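Local coordinates for acetyl-CoA acetyltransferase (Mycobacterium smegmatis, PDB 4EGV), which is a monomeric thiolase-like protein of type 1 that may act as an acyltransferase, at residues H186-A191 against R482-T487; Y195-N200 against I457-V462. One frame throughout, in Å; residues are numbered along the deposited sequence.

Interaction 1 of 2, residues H186-A191 against R482-T487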
loop_
_atom_site.group_PDB
_atom_site.type_symbol
_atom_site.label_atom_id
_atom_site.label_comp_id
_atom_site.label_asym_id
_atom_site.label_seq_id
_atom_site.Cartn_x
_atom_site.Cartn_y
_atom_site.Cartn_z
ATOM N N HIS A 186 15.056 -4.042 18.484
ATOM C CA HIS A 186 13.972 -4.327 19.399
ATOM C C HIS A 186 12.977 -5.314 18.836
ATOM O O HIS A 186 12.158 -5.831 19.543
ATOM C CB HIS A 186 13.270 -3.049 19.826
ATOM C CG HIS A 186 13.852 -2.435 21.045
ATOM N ND1 HIS A 186 14.874 -1.525 20.996
ATOM C CD2 HIS A 186 13.571 -2.609 22.346
ATOM C CE1 HIS A 186 15.194 -1.161 22.214
ATOM N NE2 HIS A 186 14.416 -1.806 23.049
ATOM N N GLY A 187 13.057 -5.594 17.558
ATOM C CA GLY A 187 12.220 -6.628 17.021
ATOM C C GLY A 187 11.413 -6.152 15.867
ATOM O O GLY A 187 10.790 -6.919 15.187
ATOM N N LEU A 188 11.435 -4.866 15.642
ATOM C CA LEU A 188 10.742 -4.337 14.509
ATOM C C LEU A 188 11.509 -4.549 13.235
ATOM O O LEU A 188 12.027 -3.626 12.642
ATOM C CB LEU A 188 10.491 -2.870 14.705
ATOM C CG LEU A 188 10.256 -2.417 16.125
ATOM C CD1 LEU A 188 9.082 -1.564 16.115
ATOM C CD2 LEU A 188 10.048 -3.595 16.966
ATOM N N ILE A 189 11.564 -5.783 12.784
ATOM C CA ILE A 189 12.206 -6.009 11.510
ATOM C C ILE A 189 11.211 -6.315 10.377
ATOM O O ILE A 189 11.253 -5.698 9.344
ATOM C CB ILE A 189 13.378 -7.003 11.605
ATOM C CG1 ILE A 189 13.752 -7.485 10.210
ATOM C CG2 ILE A 189 13.041 -8.145 12.495
ATOM C CD1 ILE A 189 14.868 -6.700 9.574
ATOM N N GLY A 190 10.254 -7.217 10.567
ATOM C CA GLY A 190 9.241 -7.522 9.575
ATOM C C GLY A 190 7.993 -6.644 9.576
ATOM O O GLY A 190 7.675 -6.038 10.566
ATOM N N ALA A 191 7.278 -6.585 8.460
ATOM C CA ALA A 191 6.100 -5.745 8.332
ATOM C C ALA A 191 4.977 -5.970 9.340
ATOM O O ALA A 191 4.409 -5.050 9.790
ATOM C CB ALA A 191 5.573 -5.823 6.992
ATOM N N ARG A 482 8.726 8.979 24.320
ATOM C CA ARG A 482 8.496 7.540 24.049
ATOM C C ARG A 482 9.760 6.676 24.133
ATOM O O ARG A 482 10.896 7.161 24.038
ATOM C CB ARG A 482 7.868 7.338 22.670
ATOM C CG ARG A 482 6.369 7.601 22.583
ATOM C CD ARG A 482 5.930 7.531 21.140
ATOM N NE ARG A 482 4.547 7.923 20.958
ATOM C CZ ARG A 482 4.035 8.473 19.849
ATOM N NH1 ARG A 482 4.772 8.744 18.784
ATOM N NH2 ARG A 482 2.752 8.763 19.805
ATOM N N PHE A 483 9.534 5.382 24.304
ATOM C CA PHE A 483 10.593 4.377 24.261
ATOM C C PHE A 483 10.013 3.053 23.766
ATOM O O PHE A 483 8.797 2.863 23.709
ATOM C CB PHE A 483 11.240 4.177 25.649
ATOM C CG PHE A 483 10.289 3.629 26.691
ATOM C CD1 PHE A 483 10.188 2.261 26.913
ATOM C CD2 PHE A 483 9.475 4.490 27.437
ATOM C CE1 PHE A 483 9.286 1.762 27.866
ATOM C CE2 PHE A 483 8.578 4.016 28.384
ATOM C CZ PHE A 483 8.477 2.662 28.612
ATOM N N LEU A 484 10.912 2.136 23.448
ATOM C CA LEU A 484 10.578 0.772 23.071
ATOM C C LEU A 484 11.033 -0.213 24.151
ATOM O O LEU A 484 12.026 0.027 24.834
ATOM C CB LEU A 484 11.252 0.435 21.734
ATOM C CG LEU A 484 10.543 0.793 20.446
ATOM C CD1 LEU A 484 11.513 0.682 19.344
ATOM C CD2 LEU A 484 9.419 -0.178 20.293
ATOM N N ALA A 485 10.304 -1.314 24.302
ATOM C CA ALA A 485 10.746 -2.384 25.182
ATOM C C ALA A 485 10.295 -3.766 24.712
ATOM O O ALA A 485 9.241 -3.930 24.077
ATOM C CB ALA A 485 10.313 -2.132 26.606
ATOM N N LYS A 486 11.126 -4.752 25.027
ATOM C CA LYS A 486 10.873 -6.134 24.710
ATOM C C LYS A 486 10.675 -6.880 26.031
ATOM O O LYS A 486 11.263 -6.523 27.041
ATOM C CB LYS A 486 12.083 -6.686 23.980
ATOM C CG LYS A 486 11.826 -7.992 23.246
ATOM C CD LYS A 486 12.973 -9.012 23.430
ATOM C CE LYS A 486 13.774 -9.212 22.148
ATOM N NZ LYS A 486 15.189 -9.549 22.419
ATOM N N THR A 487 9.868 -7.930 26.027
ATOM C CA THR A 487 9.498 -8.601 27.271
ATOM C C THR A 487 9.136 -10.087 27.076
ATOM O O THR A 487 8.389 -10.469 26.158
ATOM C CB THR A 487 8.371 -7.795 28.075
ATOM O OG1 THR A 487 8.208 -8.322 29.393
ATOM C CG2 THR A 487 7.024 -7.841 27.394
#

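Interaction 2 of 2, residues Y195-N200 against I457-V462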
loop_
_atom_site.group_PDB
_atom_site.type_symbol
_atom_site.label_atom_id
_atom_site.label_comp_id
_atom_site.label_asym_id
_atom_site.label_seq_id
_atom_site.Cartn_x
_atom_site.Cartn_y
_atom_site.Cartn_z
ATOM N N TYR A 195 2.989 -3.293 11.999
ATOM C CA TYR A 195 1.603 -2.999 11.768
ATOM C C TYR A 195 0.719 -3.349 12.937
ATOM O O TYR A 195 -0.334 -2.748 13.098
ATOM C CB TYR A 195 1.099 -3.685 10.502
ATOM C CG TYR A 195 1.278 -2.823 9.270
ATOM C CD1 TYR A 195 0.444 -1.722 9.020
ATOM C CD2 TYR A 195 2.315 -3.078 8.376
ATOM C CE1 TYR A 195 0.634 -0.933 7.895
ATOM C CE2 TYR A 195 2.510 -2.294 7.245
ATOM C CZ TYR A 195 1.672 -1.238 7.010
ATOM O OH TYR A 195 1.890 -0.472 5.916
ATOM N N GLY A 196 1.152 -4.322 13.735
ATOM C CA GLY A 196 0.473 -4.697 14.942
ATOM C C GLY A 196 0.423 -3.554 15.911
ATOM O O GLY A 196 -0.612 -3.328 16.549
ATOM N N LEU A 197 1.539 -2.842 16.032
ATOM C CA LEU A 197 1.640 -1.699 16.934
ATOM C C LEU A 197 0.695 -0.545 16.537
ATOM O O LEU A 197 0.102 0.128 17.375
ATOM C CB LEU A 197 3.083 -1.198 16.996
ATOM C CG LEU A 197 4.071 -2.056 17.784
ATOM C CD1 LEU A 197 5.496 -1.913 17.348
ATOM C CD2 LEU A 197 3.911 -1.885 19.255
ATOM N N LEU A 198 0.572 -0.307 15.241
ATOM C CA LEU A 198 -0.258 0.751 14.698
ATOM C C LEU A 198 -1.701 0.454 14.872
ATOM O O LEU A 198 -2.477 1.292 15.161
ATOM C CB LEU A 198 0.002 0.926 13.197
ATOM C CG LEU A 198 1.023 1.924 12.651
ATOM C CD1 LEU A 198 2.281 1.886 13.369
ATOM C CD2 LEU A 198 1.242 1.742 11.228
ATOM N N GLU A 199 -2.038 -0.783 14.627
ATOM C CA GLU A 199 -3.346 -1.302 14.822
ATOM C C GLU A 199 -3.800 -1.318 16.266
ATOM O O GLU A 199 -4.921 -1.082 16.495
ATOM C CB GLU A 199 -3.388 -2.673 14.217
ATOM C CG GLU A 199 -4.719 -3.117 13.798
ATOM C CD GLU A 199 -5.062 -2.818 12.379
ATOM O OE1 GLU A 199 -6.071 -2.176 12.168
ATOM O OE2 GLU A 199 -4.382 -3.264 11.480
ATOM N N ASN A 200 -2.917 -1.551 17.231
ATOM C CA ASN A 200 -3.278 -1.502 18.622
ATOM C C ASN A 200 -3.302 -0.083 19.139
ATOM O O ASN A 200 -4.004 0.232 20.047
ATOM C CB ASN A 200 -2.356 -2.378 19.440
ATOM C CG ASN A 200 -2.730 -3.791 19.396
ATOM O OD1 ASN A 200 -3.854 -4.118 19.290
ATOM N ND2 ASN A 200 -1.778 -4.633 19.471
ATOM N N ILE A 457 2.122 2.078 29.041
ATOM C CA ILE A 457 1.976 1.412 27.749
ATOM C C ILE A 457 1.134 2.285 26.792
ATOM O O ILE A 457 -0.004 2.629 27.102
ATOM C CB ILE A 457 1.362 0.026 27.925
ATOM C CG1 ILE A 457 2.339 -0.874 28.669
ATOM C CG2 ILE A 457 1.033 -0.563 26.593
ATOM C CD1 ILE A 457 1.808 -2.227 28.997
ATOM N N GLU A 458 1.700 2.674 25.647
ATOM C CA GLU A 458 0.911 3.405 24.657
ATOM C C GLU A 458 0.357 2.443 23.612
ATOM O O GLU A 458 -0.801 2.547 23.209
ATOM C CB GLU A 458 1.705 4.553 24.014
ATOM C CG GLU A 458 0.804 5.555 23.304
ATOM C CD GLU A 458 1.555 6.633 22.560
ATOM O OE1 GLU A 458 2.786 6.706 22.700
ATOM O OE2 GLU A 458 0.919 7.398 21.816
ATOM N N THR A 459 1.206 1.507 23.205
ATOM C CA THR A 459 0.835 0.433 22.293
ATOM C C THR A 459 1.783 -0.769 22.461
ATOM O O THR A 459 2.801 -0.700 23.136
ATOM C CB THR A 459 0.739 0.935 20.840
ATOM O OG1 THR A 459 0.216 -0.093 19.997
ATOM C CG2 THR A 459 2.078 1.398 20.343
ATOM N N TYR A 460 1.405 -1.879 21.855
ATOM C CA TYR A 460 2.007 -3.167 22.117
ATOM C C TYR A 460 1.729 -4.111 20.949
ATOM O O TYR A 460 0.815 -3.913 20.138
ATOM C CB TYR A 460 1.422 -3.770 23.414
ATOM C CG TYR A 460 -0.048 -4.147 23.303
ATOM C CD1 TYR A 460 -0.440 -5.462 23.032
ATOM C CD2 TYR A 460 -1.047 -3.182 23.453
ATOM C CE1 TYR A 460 -1.776 -5.810 22.911
ATOM C CE2 TYR A 460 -2.401 -3.519 23.336
ATOM C CZ TYR A 460 -2.761 -4.847 23.067
ATOM O OH TYR A 460 -4.091 -5.187 22.944
ATOM N N THR A 461 2.533 -5.154 20.879
ATOM C CA THR A 461 2.154 -6.334 20.126
ATOM C C THR A 461 2.759 -7.578 20.790
ATOM O O THR A 461 3.584 -7.456 21.694
ATOM C CB THR A 461 2.538 -6.187 18.628
ATOM O OG1 THR A 461 2.053 -7.309 17.882
ATOM C CG2 THR A 461 4.024 -6.005 18.460
ATOM N N VAL A 462 2.321 -8.759 20.372
ATOM C CA VAL A 462 2.894 -9.985 20.884
ATOM C C VAL A 462 3.271 -10.900 19.723
ATOM O O VAL A 462 2.527 -11.021 18.744
ATOM C CB VAL A 462 1.921 -10.719 21.820
ATOM C CG1 VAL A 462 2.614 -11.929 22.473
ATOM C CG2 VAL A 462 1.390 -9.804 22.884
#

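Interaction 1 of 2, residues H186-A191 against R482-T487
The imidazole of His-186 has Leu-484 CB over the centre of one face, and the backbone N of Lys-486 near its plane at the edge. Leu-484 CB lies 3.9 Å from the centroid of the His-186 ring and 11° off the normal, so this is a CH-pi contact. Leu-484 carries its CG anti to the carbonyl carbon and beside the backbone N, and its CD1 reaches His-186 CB at 4.2 Å. The ring is also fixed by polar partners: ND1 is hydrogen-bonded to Tyr-182 O and NE2 to Asn-515 N, a pairing consistent with a proton on ND1. The Tyr-182 ring packs edge-to-face with the imidazole. Further along the loop, Leu-188 CD1 meets Leu-484 CD2 at 4.4 Å, a looser apolar touch. Gly-187, at a positive phi of 126°, takes a backbone shape suited to glycine. Leu-188 then forms the centre of an inverse gamma turn, closed by a weak bond from Ile-189 N to Gly-187 O of 2.8 Å. The arrangement packs His-186 on Leu-484 and lays a loop with an inverse gamma turn, leading into helix 191-206, against strand 482-487 of the additional C-terminal domain, where Lys-486 pairs with Asn-515 through its backbone, consistent with a closed OB-like barrel.

Interaction 2 of 2, residues Y195-N200 against I457-V462
Leu-197 O, a helix carbonyl, is gripped across the contact by one donor, the hydroxyl of Thr-459. Thr-459 OG1 stands 2.6 Å from Leu-197 O, in the carbonyl plane on a lone pair, with a C=O...donor angle of 128°. OG1 lies anti to the backbone N of Thr-459, which aims it at the helix. A second bond runs the other way, from helix side chain to strand backbone: Asn-200 ND2 donates to Tyr-460 O at 2.8 Å, nearly straight at 165°, with the acceptor close to the amide plane but the donor above the carbonyl plane. The same amide lies flat over the Tyr-460 ring, the two planes only 11° apart. Asn-200 ND2 sits 3.6 Å from Tyr-460 CE1, offset toward the rim. Tyr-460 CB points away from the helix, and rotation of CG into the crowded position between N and carbonyl carbon brings the ring back against the Asn-200 amide. The phenol OH is hydrogen-bonded to Arg-203 NH2, whose positive charge would be expected to polarise it. Beside these bonds Leu-197 CD2 presses on the strand backbone, 3.5 Å from Tyr-460 C, while its CG meets Thr-461 CG2 at 4.0 Å, the two side chains crossing at about a right angle. Gly-196, without a side chain, brings its CA to 4.2 Å from Thr-461 OG1, which itself bonds to Asp-257 O. Glu-458 and Thr-459 form a classic beta bulge opposite Ile-474. The chemistry implies that the two reciprocal side-chain-to-backbone bonds, both in a buried interface, probably fix helix 191-206 against strand 453-463 along with the Leu-197 packing.

Overall arrangement
Interactions 1 and 2 lie on the same side of the chain's centre, their own centres about 10 Å apart. Along the chain they are nested: 186-191 and 195-200 come first, then 457-462, then 482-487, so the two segments of interaction 2 both lie within the span that interaction 1 brackets. Both reach the five-stranded antiparallel sheet, whose strands 453-463 and 482-487 flank strand 470-476. They are joined directly by the salt bridge from Arg-482 NE to Glu-458 OE1 (2.8 Å) and by Leu-188 CD1 packing on Leu-197 CD1 (3.8 Å). Together they seat helix 191-206 and its leading loop against the additional C-terminal domain of this monomeric protein.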